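Local structure of isoprenyl transferase (Helicobacter pylori, 2D2R) at residues 19-24 with 190-195. The protein probably catalyses, with magnesium, the condensation of isopentenyl diphosphate with allylic pyrophosphates to make undecaprenyl diphosphate. Sequence-based numbering, arbitrary orientation.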
loop_
_atom_site.group_PDB
_atom_site.type_symbol
_atom_site.label_atom_id
_atom_site.label_comp_id
_atom_site.label_asym_id
_atom_site.label_seq_id
_atom_site.Cartn_x
_atom_site.Cartn_y
_atom_site.Cartn_z
ATOM N N LEU A 19 10.378 8.820 -6.239
ATOM C CA LEU A 19 9.476 8.219 -7.210
ATOM C C LEU A 19 9.772 6.735 -7.170
ATOM O O LEU A 19 10.936 6.340 -7.125
ATOM C CB LEU A 19 9.735 8.765 -8.621
ATOM C CG LEU A 19 9.112 8.065 -9.852
ATOM C CD1 LEU A 19 7.570 8.125 -9.810
ATOM C CD2 LEU A 19 9.599 8.754 -11.173
ATOM N N ALA A 20 8.722 5.910 -7.174
ATOM C CA ALA A 20 8.898 4.455 -7.120
ATOM C C ALA A 20 8.121 3.874 -8.283
ATOM O O ALA A 20 7.019 4.334 -8.603
ATOM C CB ALA A 20 8.337 3.902 -5.795
ATOM N N ILE A 21 8.673 2.864 -8.931
ATOM C CA ILE A 21 7.954 2.348 -10.054
ATOM C C ILE A 21 7.863 0.849 -10.111
ATOM O O ILE A 21 8.858 0.167 -9.898
ATOM C CB ILE A 21 8.586 2.825 -11.407
ATOM C CG1 ILE A 21 8.669 4.365 -11.474
ATOM C CG2 ILE A 21 7.730 2.275 -12.533
ATOM C CD1 ILE A 21 9.354 4.900 -12.767
ATOM N N ILE A 22 6.647 0.332 -10.361
ATOM C CA ILE A 22 6.471 -1.119 -10.561
ATOM C C ILE A 22 6.533 -1.164 -12.119
ATOM O O ILE A 22 5.653 -0.660 -12.817
ATOM C CB ILE A 22 5.076 -1.595 -10.007
ATOM C CG1 ILE A 22 5.142 -1.531 -8.461
ATOM C CG2 ILE A 22 4.749 -3.024 -10.484
ATOM C CD1 ILE A 22 3.827 -1.493 -7.771
ATOM N N MET A 23 7.621 -1.720 -12.645
ATOM C CA MET A 23 7.828 -1.764 -14.088
ATOM C C MET A 23 7.149 -2.994 -14.670
ATOM O O MET A 23 7.779 -4.018 -14.894
ATOM C CB MET A 23 9.328 -1.810 -14.371
ATOM C CG MET A 23 10.102 -0.766 -13.615
ATOM S SD MET A 23 11.903 -0.961 -13.852
ATOM C CE MET A 23 12.174 -2.529 -12.890
ATOM N N ASP A 24 5.867 -2.912 -14.932
ATOM C CA ASP A 24 5.189 -4.069 -15.454
ATOM C C ASP A 24 4.919 -3.972 -16.981
ATOM O O ASP A 24 4.970 -2.888 -17.568
ATOM C CB ASP A 24 3.893 -4.242 -14.654
ATOM C CG ASP A 24 3.281 -5.614 -14.806
ATOM O OD1 ASP A 24 4.060 -6.600 -14.930
ATOM O OD2 ASP A 24 2.019 -5.713 -14.793
ATOM N N LEU A 190 4.243 4.690 -9.029
ATOM C CA LEU A 190 3.674 4.475 -10.353
ATOM C C LEU A 190 3.727 3.043 -10.754
ATOM O O LEU A 190 4.721 2.381 -10.477
ATOM C CB LEU A 190 4.492 5.252 -11.395
ATOM C CG LEU A 190 4.273 4.935 -12.861
ATOM C CD1 LEU A 190 2.897 5.507 -13.257
ATOM C CD2 LEU A 190 5.456 5.641 -13.710
ATOM N N ARG A 191 2.666 2.556 -11.386
ATOM C CA ARG A 191 2.673 1.177 -11.893
ATOM C C ARG A 191 2.283 1.190 -13.370
ATOM O O ARG A 191 1.217 1.687 -13.756
ATOM C CB ARG A 191 1.721 0.239 -11.113
ATOM C CG ARG A 191 1.653 -1.150 -11.725
ATOM C CD ARG A 191 1.114 -2.218 -10.804
ATOM N NE ARG A 191 1.180 -3.520 -11.445
ATOM C CZ ARG A 191 1.132 -4.667 -10.795
ATOM N NH1 ARG A 191 0.983 -4.642 -9.453
ATOM N NH2 ARG A 191 1.331 -5.824 -11.454
ATOM N N THR A 192 3.191 0.662 -14.211
ATOM C CA THR A 192 2.939 0.595 -15.630
ATOM C C THR A 192 2.314 -0.778 -15.936
ATOM O O THR A 192 2.169 -1.630 -15.032
ATOM C CB THR A 192 4.309 0.748 -16.416
ATOM O OG1 THR A 192 5.151 -0.346 -16.070
ATOM C CG2 THR A 192 5.019 2.069 -16.011
ATOM N N GLY A 193 1.900 -0.975 -17.189
ATOM C CA GLY A 193 1.335 -2.244 -17.594
ATOM C C GLY A 193 -0.138 -2.521 -17.397
ATOM O O GLY A 193 -0.585 -3.626 -17.661
ATOM N N GLY A 194 -0.905 -1.578 -16.889
ATOM C CA GLY A 194 -2.330 -1.862 -16.827
ATOM C C GLY A 194 -2.986 -2.360 -15.541
ATOM O O GLY A 194 -4.181 -2.126 -15.345
ATOM N N GLU A 195 -2.233 -3.055 -14.692
ATOM C CA GLU A 195 -2.769 -3.599 -13.434
ATOM C C GLU A 195 -2.869 -2.534 -12.381
ATOM O O GLU A 195 -2.121 -1.577 -12.384
ATOM C CB GLU A 195 -1.893 -4.716 -12.892
ATOM C CG GLU A 195 -1.803 -5.961 -13.767
ATOM C CD GLU A 195 -3.158 -6.503 -14.213
ATOM O OE1 GLU A 195 -4.136 -6.500 -13.443
ATOM O OE2 GLU A 195 -3.249 -6.965 -15.349
HETATM O O HOH W 1 0.611 -3.715 -14.216
#
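Asp24 and Arg191 both carry CG anti to the backbone N (chi1 -163° and 175°), and with the arginine chain extended as far as NE the carboxylate and guanidinium meet just beyond the ends of neighbouring parallel strands. Asp24 OD2 lies at the guanidinium edge, near its plane, 3.4 Å from Arg191 NH2 in a salt bridge whose single N-H...O bond is straight but weak; the two groups are turned 82° apart. Ile22 CG2 lies over one guanidinium face and Glu195 CB over the opposite one, both offset toward the rim. A water completes the link, giving its hydrogens to Asp24 OD2 and Thr192 O while accepting from Arg191 NE, at 2.8 Å, and Glu195 N. Behind this cluster, backbone hydrogen bonds join the strands, Leu190 N to Ala20 O and Ile22 N to Leu190 O (2.8 Å); Thr192 N to Ile22 O continues the pattern just past Arg191. Thr192 OG1 then donates to a lone pair of Asp24 O, 3.0 Å away, tying the two loops together. Active sites at the C-terminal ends of parallel strands are a general principle of alpha/beta folds. Here Arg191 NH1 also bonds Arg197 O and Ser199 OG, and the long, water-bridged pairing is consistent with a site where, by similarity, Asp24 binds magnesium and Arg191 substrate.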